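Rhamnosidase B (Bacillus sp., PDB 2OKX) hydrolyses alpha-L-rhamnosidic linkages as an alpha-L-rhamnosidase of glycoside hydrolase family 78, releasing L-rhamnose from the ends of its substrates. Local coordinates at residues C25-F30 and R87-V92; Y219-D224 and S390-E395; V905-G910 and E930-I935. All coordinates share one frame; numbering follows the deposited sequence.

Interaction 1 of 3, residues C25-F30 and R87-V92; sequences CFRGSF and RNTIAV
Phe30 and Asn88 meet at one end of an antiparallel strand pair, 25-30 with 87-92, two neighbouring strands in a seven-stranded antiparallel sheet near the N-terminus. CG of Phe30 stands between the backbone N and the carbonyl carbon (chi1 67°), and the ring leans over strand 87-92. There Asn88 CB sits over the ring face, 4.0 Å from the centroid of the Phe30 ring, a CH-pi contact. Ile90 comes to the same ring at its edge, CG1 lying 3.9 Å from Phe30 CE1. Ile115 from the facing strand 110-117 touches both Phe30 and Ile90, placing this side of the sheet in a buried apolar layer, in which Gly28 offers no side chain beside Ile90. The amide of Asn88 turns to other partners, its OD1 accepting from Asn55 ND2 and Arg83 N.

The other face carries polar groups. The Arg27 chain bends at chi3 (58°), and its guanidinium lays one face against Thr89 CG2. NE forms a salt bridge with Asp170, and NH1 is held by the carbonyls of Trp163 and Leu165. Arg87, by contrast, is extended from CG to NE, and its NH1 ends 4.0 Å from Arg27 NH2; bonding of Arg87 NH1 to Pro166 O probably helps to make this approach of like charges tolerable. Six backbone hydrogen bonds tie Phe26, Gly28 and Phe30 to Val92, Ile90 and Asn88. Beside the Arg87 guanidinium, Ser29 OG and Thr89 OG1 make a weak hydrogen bond of 3.4 Å.

Interaction 2 of 3, residues Y219-D224 and S390-E395; sequences YAAALD and SLYTEE
Tyr219 and Tyr392 reach toward each other tip to tip beside a short antiparallel pairing, strand 219-223 with the outermost strand 392-393 of a five-stranded sheet. The hydroxyl contact leads a chain of polar bonds: Tyr219 OH donates to Tyr392 OH at 2.6 Å, and Tyr392 OH in turn donates to Glu394 OE2 at 2.7 Å. Each hydroxyl lies in the plane of the other ring, at its edge. In both tyrosines CG is anti to the backbone N (chi1 175° in each), and from there the rings run toward each other until the hydroxyls meet. OE2 of Glu394 is met on its anti side, 20° out of the carboxylate plane; this bond is consistent with a charged Glu394.

Backbone bonds are few. Ala222 N donates to Thr393 O and Thr393 N returns a longer bond to Ala222 O, while Asp224 N reaches Leu391 O at 3.0 Å, just past the last bridge. Where the strands part, a water accepts from Ala220 N and lies within hydrogen-bonding distance of Glu394 O. Asp224 itself caps helix 225-229 through OD2, which accepts from Asn227 N, and its OD1 forms a salt bridge with Arg20.

Apolar contacts gather round the Tyr392 ring. Leu223 lies alongside it, pointing the same way, with CD2 3.7 Å from Tyr392 CD1, and Ala221 CB approaches Tyr392 CE1 at 3.8 Å. An alanine in place of Tyr392 would probably leave the Tyr219 hydroxyl and Glu394 OE2 without their common partner and open a gap beside Leu223 CD2. The Glu394 and Tyr219 side chains cross at about a right angle, with Glu394 CG 3.7 Å from Tyr219 CE1.

Interaction 3 of 3, residues V905-G910 and E930-I935; sequences VPLPQG and EAPEDI
Ile935 and Leu907 meet tip to tip between two type I beta turns, Leu907 to Gly910 and Pro932 to Ile935, at one end of the C-terminal beta-sheet. The turns follow strands 900-906 and 924-932, which are not neighbours: strand 912-921 runs between them in the sheet. No hydrogen bond joins the two segments directly, and the side chains do the bridging.

Ile935 has the larger share of the buried surface, closely followed by Leu907. In Ile935 CG1 is anti to the carbonyl carbon (chi1 -66°), and the chain then extends to a CD1 that points at the opposite turn. It stops 3.4 Å from Leu907 CD1, tighter than usual for two carbons. Leu907 also has its CG anti to the carbonyl carbon (chi1 -63°), and the same methyl, CD1, meets the proline as well. Behind it, Leu907 rests on Trp886 and on Ile913 of the intervening strand.

Pro932 offers the ring carbon CD, 3.7 Å from Leu907 CD1, with CG a little farther off. Leu907 CD1 thus touches both the first and the last residue of the 932-935 turn. Pro932 is also packed against Tyr954 of strand 946-954, so the contact continues toward that edge strand.

Polar groups border the contact. Gln909 reaches in with NE2, 3.7 Å from Ile935 CD1. A water links the turns there, accepting from Gln909 NE2 at 2.9 Å and donating to Asp934 OD2 at 2.8 Å.

Overall arrangement
The three contacts follow one another along the chain, each closing before the next opens, and belong to three separate sheets. Interactions 1 and 2 are the nearer pair, with centres about 35 Å apart and nearest atoms about 18 Å apart. Interaction 3 lies on the opposite side of the chain's centre from interaction 2, their centres about 56 Å apart, and its centre is about 46 Å from that of interaction 1. Interactions 1 and 2 each join adjacent antiparallel strands, whereas interaction 3 spans an intervening strand through turns. None touches another, consistent with a multidomain glycosidase whose beta domains, set around a helical catalytic domain, each keep their own strand contacts.

Interaction 1 of 3, residues C25-F30 and R87-V92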
loop_
_atom_site.group_PDB
_atom_site.type_symbol
_atom_site.label_atom_id
_atom_site.label_comp_id
_atom_site.label_asym_id
_atom_site.label_seq_id
_atom_site.Cartn_x
_atom_site.Cartn_y
_atom_site.Cartn_z
ATOM N N CYS A 25 -16.815 -14.382 -14.458
ATOM C CA CYS A 25 -17.406 -13.560 -15.511
ATOM C C CYS A 25 -18.928 -13.555 -15.462
ATOM O O CYS A 25 -19.554 -14.558 -15.116
ATOM C CB CYS A 25 -16.981 -14.078 -16.888
ATOM S SG CYS A 25 -15.205 -14.232 -17.146
ATOM N N PHE A 26 -19.517 -12.417 -15.821
ATOM C CA PHE A 26 -20.965 -12.270 -15.864
ATOM C C PHE A 26 -21.351 -11.570 -17.162
ATOM O O PHE A 26 -20.648 -10.667 -17.622
ATOM C CB PHE A 26 -21.481 -11.452 -14.675
ATOM C CG PHE A 26 -21.308 -12.129 -13.345
ATOM C CD1 PHE A 26 -20.119 -12.002 -12.630
ATOM C CD2 PHE A 26 -22.333 -12.906 -12.812
ATOM C CE1 PHE A 26 -19.954 -12.639 -11.405
ATOM C CE2 PHE A 26 -22.179 -13.548 -11.586
ATOM C CZ PHE A 26 -20.987 -13.415 -10.881
ATOM N N ARG A 27 -22.461 -12.000 -17.756
ATOM C CA ARG A 27 -22.954 -11.412 -18.995
ATOM C C ARG A 27 -24.455 -11.177 -18.910
ATOM O O ARG A 27 -25.209 -12.036 -18.450
ATOM C CB ARG A 27 -22.652 -12.317 -20.194
ATOM C CG ARG A 27 -21.198 -12.294 -20.662
ATOM C CD ARG A 27 -20.970 -13.304 -21.776
ATOM N NE ARG A 27 -21.837 -13.055 -22.925
ATOM C CZ ARG A 27 -21.586 -12.164 -23.878
ATOM N NH1 ARG A 27 -20.484 -11.426 -23.832
ATOM N NH2 ARG A 27 -22.446 -12.002 -24.877
ATOM N N GLY A 28 -24.876 -9.998 -19.349
ATOM C CA GLY A 28 -26.281 -9.650 -19.336
ATOM C C GLY A 28 -26.580 -8.817 -20.565
ATOM O O GLY A 28 -25.793 -7.947 -20.935
ATOM N N SER A 29 -27.707 -9.087 -21.211
ATOM C CA SER A 29 -28.083 -8.342 -22.401
ATOM C C SER A 29 -29.466 -7.744 -22.245
ATOM O O SER A 29 -30.247 -8.163 -21.391
ATOM C CB SER A 29 -28.054 -9.249 -23.632
ATOM O OG SER A 29 -26.742 -9.719 -23.890
ATOM N N PHE A 30 -29.760 -6.753 -23.075
ATOM C CA PHE A 30 -31.053 -6.091 -23.054
ATOM C C PHE A 30 -31.213 -5.269 -24.325
ATOM O O PHE A 30 -30.229 -4.898 -24.966
ATOM C CB PHE A 30 -31.175 -5.171 -21.835
ATOM C CG PHE A 30 -30.255 -3.982 -21.873
ATOM C CD1 PHE A 30 -28.899 -4.124 -21.599
ATOM C CD2 PHE A 30 -30.746 -2.721 -22.193
ATOM C CE1 PHE A 30 -28.044 -3.026 -21.641
ATOM C CE2 PHE A 30 -29.898 -1.615 -22.239
ATOM C CZ PHE A 30 -28.544 -1.770 -21.962
ATOM N N ARG A 87 -29.872 -4.567 -29.470
ATOM C CA ARG A 87 -29.418 -5.374 -28.344
ATOM C C ARG A 87 -28.063 -4.898 -27.835
ATOM O O ARG A 87 -27.132 -4.693 -28.613
ATOM C CB ARG A 87 -29.334 -6.847 -28.756
ATOM C CG ARG A 87 -28.605 -7.744 -27.765
ATOM C CD ARG A 87 -28.726 -9.205 -28.170
ATOM N NE ARG A 87 -27.768 -10.059 -27.474
ATOM C CZ ARG A 87 -26.457 -10.048 -27.697
ATOM N NH1 ARG A 87 -25.657 -10.859 -27.015
ATOM N NH2 ARG A 87 -25.943 -9.228 -28.606
ATOM N N ASN A 88 -27.976 -4.721 -26.522
ATOM C CA ASN A 88 -26.758 -4.270 -25.860
ATOM C C ASN A 88 -26.283 -5.353 -24.902
ATOM O O ASN A 88 -27.092 -6.113 -24.369
ATOM C CB ASN A 88 -27.033 -2.982 -25.082
ATOM C CG ASN A 88 -27.159 -1.771 -25.985
ATOM O OD1 ASN A 88 -26.176 -1.083 -26.257
ATOM N ND2 ASN A 88 -28.369 -1.512 -26.465
ATOM N N THR A 89 -24.975 -5.419 -24.682
ATOM C CA THR A 89 -24.411 -6.421 -23.790
ATOM C C THR A 89 -23.566 -5.831 -22.665
ATOM O O THR A 89 -22.687 -4.998 -22.899
ATOM C CB THR A 89 -23.537 -7.415 -24.567
ATOM O OG1 THR A 89 -24.325 -8.045 -25.585
ATOM C CG2 THR A 89 -22.974 -8.478 -23.628
ATOM N N ILE A 90 -23.846 -6.271 -21.441
ATOM C CA ILE A 90 -23.100 -5.835 -20.269
ATOM C C ILE A 90 -22.291 -7.039 -19.818
ATOM O O ILE A 90 -22.841 -8.128 -19.635
ATOM C CB ILE A 90 -24.026 -5.412 -19.112
ATOM C CG1 ILE A 90 -24.985 -4.313 -19.573
ATOM C CG2 ILE A 90 -23.190 -4.924 -17.938
ATOM C CD1 ILE A 90 -24.294 -3.047 -20.052
ATOM N N ALA A 91 -20.986 -6.850 -19.656
ATOM C CA ALA A 91 -20.105 -7.930 -19.227
ATOM C C ALA A 91 -19.291 -7.457 -18.037
ATOM O O ALA A 91 -18.811 -6.322 -18.010
ATOM C CB ALA A 91 -19.183 -8.336 -20.362
ATOM N N VAL A 92 -19.133 -8.326 -17.047
ATOM C CA VAL A 92 -18.384 -7.959 -15.859
ATOM C C VAL A 92 -17.465 -9.067 -15.383
ATOM O O VAL A 92 -17.819 -10.248 -15.423
ATOM C CB VAL A 92 -19.323 -7.609 -14.683
ATOM C CG1 VAL A 92 -18.502 -7.114 -13.497
ATOM C CG2 VAL A 92 -20.352 -6.571 -15.110
#

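Interaction 2 of 3, residues Y219-D224 and S390-E395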
loop_
_atom_site.group_PDB
_atom_site.type_symbol
_atom_site.label_atom_id
_atom_site.label_comp_id
_atom_site.label_asym_id
_atom_site.label_seq_id
_atom_site.Cartn_x
_atom_site.Cartn_y
_atom_site.Cartn_z
ATOM N N TYR A 219 12.576 -26.611 -9.004
ATOM C CA TYR A 219 11.376 -26.586 -8.175
ATOM C C TYR A 219 11.269 -25.244 -7.440
ATOM O O TYR A 219 12.213 -24.820 -6.786
ATOM C CB TYR A 219 11.437 -27.737 -7.153
ATOM C CG TYR A 219 10.305 -27.757 -6.150
ATOM C CD1 TYR A 219 9.013 -28.129 -6.528
ATOM C CD2 TYR A 219 10.515 -27.368 -4.828
ATOM C CE1 TYR A 219 7.962 -28.106 -5.617
ATOM C CE2 TYR A 219 9.471 -27.342 -3.910
ATOM C CZ TYR A 219 8.199 -27.708 -4.312
ATOM O OH TYR A 219 7.160 -27.656 -3.419
ATOM N N ALA A 220 10.126 -24.577 -7.569
ATOM C CA ALA A 220 9.890 -23.299 -6.890
ATOM C C ALA A 220 8.409 -23.234 -6.557
ATOM O O ALA A 220 7.562 -23.315 -7.444
ATOM C CB ALA A 220 10.284 -22.128 -7.789
ATOM N N ALA A 221 8.091 -23.088 -5.276
ATOM C CA ALA A 221 6.700 -23.057 -4.866
ATOM C C ALA A 221 6.380 -21.937 -3.892
ATOM O O ALA A 221 7.221 -21.530 -3.089
ATOM C CB ALA A 221 6.316 -24.407 -4.250
ATOM N N ALA A 222 5.149 -21.445 -3.984
ATOM C CA ALA A 222 4.665 -20.392 -3.109
ATOM C C ALA A 222 3.614 -21.048 -2.217
ATOM O O ALA A 222 2.647 -21.643 -2.709
ATOM C CB ALA A 222 4.048 -19.257 -3.933
ATOM N N LEU A 223 3.817 -20.948 -0.906
ATOM C CA LEU A 223 2.909 -21.553 0.061
ATOM C C LEU A 223 2.253 -20.536 0.978
ATOM O O LEU A 223 2.914 -19.630 1.479
ATOM C CB LEU A 223 3.662 -22.557 0.942
ATOM C CG LEU A 223 5.023 -23.119 0.518
ATOM C CD1 LEU A 223 5.528 -24.052 1.615
ATOM C CD2 LEU A 223 4.918 -23.854 -0.800
ATOM N N ASP A 224 0.952 -20.686 1.200
ATOM C CA ASP A 224 0.248 -19.796 2.109
ATOM C C ASP A 224 0.176 -20.557 3.432
ATOM O O ASP A 224 -0.826 -21.205 3.750
ATOM C CB ASP A 224 -1.151 -19.480 1.588
ATOM C CG ASP A 224 -1.832 -18.386 2.386
ATOM O OD1 ASP A 224 -2.767 -17.754 1.851
ATOM O OD2 ASP A 224 -1.439 -18.162 3.549
ATOM N N SER A 390 -5.375 -25.338 -2.805
ATOM C CA SER A 390 -5.581 -23.938 -3.164
ATOM C C SER A 390 -4.576 -22.975 -2.522
ATOM O O SER A 390 -4.476 -21.814 -2.925
ATOM C CB SER A 390 -7.009 -23.511 -2.815
ATOM O OG SER A 390 -7.248 -23.588 -1.421
ATOM N N LEU A 391 -3.827 -23.463 -1.539
ATOM C CA LEU A 391 -2.843 -22.638 -0.843
ATOM C C LEU A 391 -1.438 -22.975 -1.315
ATOM O O LEU A 391 -0.455 -22.554 -0.712
ATOM C CB LEU A 391 -2.930 -22.884 0.671
ATOM C CG LEU A 391 -4.308 -22.762 1.333
ATOM C CD1 LEU A 391 -4.182 -23.024 2.831
ATOM C CD2 LEU A 391 -4.885 -21.380 1.077
ATOM N N TYR A 392 -1.347 -23.721 -2.409
ATOM C CA TYR A 392 -0.059 -24.161 -2.928
ATOM C C TYR A 392 0.057 -24.054 -4.444
ATOM O O TYR A 392 -0.892 -24.359 -5.168
ATOM C CB TYR A 392 0.157 -25.620 -2.517
ATOM C CG TYR A 392 1.401 -26.264 -3.073
ATOM C CD1 TYR A 392 2.610 -26.196 -2.385
ATOM C CD2 TYR A 392 1.371 -26.953 -4.288
ATOM C CE1 TYR A 392 3.757 -26.801 -2.885
ATOM C CE2 TYR A 392 2.516 -27.559 -4.800
ATOM C CZ TYR A 392 3.702 -27.480 -4.092
ATOM O OH TYR A 392 4.836 -28.087 -4.577
ATOM N N THR A 393 1.224 -23.628 -4.922
ATOM C CA THR A 393 1.460 -23.534 -6.360
ATOM C C THR A 393 2.940 -23.606 -6.720
ATOM O O THR A 393 3.791 -23.066 -6.014
ATOM C CB THR A 393 0.875 -22.236 -6.979
ATOM O OG1 THR A 393 1.003 -22.300 -8.408
ATOM C CG2 THR A 393 1.622 -20.996 -6.468
ATOM N N GLU A 394 3.235 -24.293 -7.818
ATOM C CA GLU A 394 4.602 -24.432 -8.301
ATOM C C GLU A 394 4.861 -23.445 -9.443
ATOM O O GLU A 394 5.909 -23.470 -10.080
ATOM C CB GLU A 394 4.857 -25.878 -8.749
ATOM C CG GLU A 394 5.155 -26.808 -7.573
ATOM C CD GLU A 394 5.076 -28.286 -7.927
ATOM O OE1 GLU A 394 5.443 -28.657 -9.059
ATOM O OE2 GLU A 394 4.658 -29.077 -7.055
ATOM N N GLU A 395 3.885 -22.580 -9.696
ATOM C CA GLU A 395 4.011 -21.550 -10.725
ATOM C C GLU A 395 4.348 -20.316 -9.892
ATOM O O GLU A 395 3.480 -19.512 -9.564
ATOM C CB GLU A 395 2.682 -21.400 -11.462
ATOM C CG GLU A 395 2.221 -22.721 -12.090
ATOM C CD GLU A 395 0.898 -22.612 -12.810
ATOM O OE1 GLU A 395 -0.151 -22.514 -12.133
ATOM O OE2 GLU A 395 0.910 -22.617 -14.060
HETATM O O HOH W 1 8.157 -25.071 -9.791
HETATM O O HOH W 2 0.288 -20.088 -2.817
#

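Interaction 3 of 3, residues V905-G910 and E930-I935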
loop_
_atom_site.group_PDB
_atom_site.type_symbol
_atom_site.label_atom_id
_atom_site.label_comp_id
_atom_site.label_asym_id
_atom_site.label_seq_id
_atom_site.Cartn_x
_atom_site.Cartn_y
_atom_site.Cartn_z
ATOM N N VAL A 905 -0.377 27.870 -5.935
ATOM C CA VAL A 905 -1.080 27.061 -4.951
ATOM C C VAL A 905 -2.551 27.107 -5.349
ATOM O O VAL A 905 -3.137 28.183 -5.463
ATOM C CB VAL A 905 -0.919 27.633 -3.521
ATOM C CG1 VAL A 905 -1.691 26.782 -2.519
ATOM C CG2 VAL A 905 0.557 27.672 -3.145
ATOM N N PRO A 906 -3.151 25.942 -5.618
ATOM C CA PRO A 906 -4.564 25.959 -6.002
ATOM C C PRO A 906 -5.443 26.275 -4.797
ATOM O O PRO A 906 -5.026 26.096 -3.659
ATOM C CB PRO A 906 -4.792 24.556 -6.566
ATOM C CG PRO A 906 -3.774 23.717 -5.862
ATOM C CD PRO A 906 -2.558 24.603 -5.792
ATOM N N LEU A 907 -6.651 26.765 -5.053
ATOM C CA LEU A 907 -7.578 27.110 -3.981
ATOM C C LEU A 907 -8.771 26.163 -4.001
ATOM O O LEU A 907 -9.285 25.824 -5.064
ATOM C CB LEU A 907 -8.062 28.549 -4.152
ATOM C CG LEU A 907 -6.991 29.639 -4.053
ATOM C CD1 LEU A 907 -7.535 30.928 -4.622
ATOM C CD2 LEU A 907 -6.557 29.814 -2.604
ATOM N N PRO A 908 -9.243 25.742 -2.819
ATOM C CA PRO A 908 -10.386 24.824 -2.764
ATOM C C PRO A 908 -11.664 25.367 -3.396
ATOM O O PRO A 908 -12.446 24.606 -3.963
ATOM C CB PRO A 908 -10.536 24.539 -1.267
ATOM C CG PRO A 908 -10.018 25.776 -0.625
ATOM C CD PRO A 908 -8.810 26.137 -1.467
ATOM N N GLN A 909 -11.871 26.678 -3.311
ATOM C CA GLN A 909 -13.069 27.287 -3.888
ATOM C C GLN A 909 -12.902 27.526 -5.382
ATOM O O GLN A 909 -13.824 27.991 -6.053
ATOM C CB GLN A 909 -13.385 28.623 -3.203
ATOM C CG GLN A 909 -12.337 29.718 -3.420
ATOM C CD GLN A 909 -11.265 29.730 -2.345
ATOM O OE1 GLN A 909 -10.643 28.708 -2.062
ATOM N NE2 GLN A 909 -11.044 30.894 -1.741
ATOM N N GLY A 910 -11.723 27.206 -5.902
ATOM C CA GLY A 910 -11.461 27.416 -7.313
ATOM C C GLY A 910 -10.484 28.565 -7.485
ATOM O O GLY A 910 -10.407 29.455 -6.633
ATOM N N GLU A 930 -0.733 36.955 -7.700
ATOM C CA GLU A 930 -1.956 36.944 -8.488
ATOM C C GLU A 930 -2.958 36.055 -7.769
ATOM O O GLU A 930 -2.646 34.922 -7.398
ATOM C CB GLU A 930 -1.677 36.417 -9.899
ATOM C CG GLU A 930 -2.809 36.670 -10.880
ATOM C CD GLU A 930 -2.368 36.557 -12.332
ATOM O OE1 GLU A 930 -3.167 36.932 -13.220
ATOM O OE2 GLU A 930 -1.228 36.095 -12.582
ATOM N N ALA A 931 -4.163 36.572 -7.556
ATOM C CA ALA A 931 -5.191 35.804 -6.865
ATOM C C ALA A 931 -6.576 36.347 -7.196
ATOM O O ALA A 931 -6.699 37.446 -7.725
ATOM C CB ALA A 931 -4.957 35.869 -5.364
ATOM N N PRO A 932 -7.631 35.566 -6.910
ATOM C CA PRO A 932 -9.006 36.002 -7.184
ATOM C C PRO A 932 -9.284 37.290 -6.407
ATOM O O PRO A 932 -8.830 37.444 -5.278
ATOM C CB PRO A 932 -9.840 34.821 -6.698
ATOM C CG PRO A 932 -8.946 33.646 -6.996
ATOM C CD PRO A 932 -7.606 34.150 -6.493
ATOM N N GLU A 933 -10.029 38.205 -7.019
ATOM C CA GLU A 933 -10.335 39.505 -6.421
ATOM C C GLU A 933 -10.960 39.516 -5.029
ATOM O O GLU A 933 -10.728 40.445 -4.263
ATOM C CB GLU A 933 -11.231 40.313 -7.370
ATOM C CG GLU A 933 -12.542 39.622 -7.699
ATOM C CD GLU A 933 -13.375 40.384 -8.716
ATOM O OE1 GLU A 933 -14.376 39.814 -9.201
ATOM O OE2 GLU A 933 -13.035 41.546 -9.026
ATOM N N ASP A 934 -11.744 38.495 -4.698
ATOM C CA ASP A 934 -12.408 38.448 -3.398
ATOM C C ASP A 934 -11.553 37.893 -2.261
ATOM O O ASP A 934 -12.033 37.707 -1.150
ATOM C CB ASP A 934 -13.703 37.644 -3.509
ATOM C CG ASP A 934 -13.474 36.253 -4.046
ATOM O OD1 ASP A 934 -12.807 36.119 -5.098
ATOM O OD2 ASP A 934 -13.967 35.292 -3.421
ATOM N N ILE A 935 -10.283 37.631 -2.536
ATOM C CA ILE A 935 -9.405 37.115 -1.497
ATOM C C ILE A 935 -8.497 38.225 -0.980
ATOM O O ILE A 935 -7.828 38.898 -1.756
ATOM C CB ILE A 935 -8.559 35.937 -2.031
ATOM C CG1 ILE A 935 -9.489 34.762 -2.357
ATOM C CG2 ILE A 935 -7.504 35.531 -1.007
ATOM C CD1 ILE A 935 -8.794 33.566 -2.964
HETATM O O HOH W 3 -12.980 33.082 -2.023
#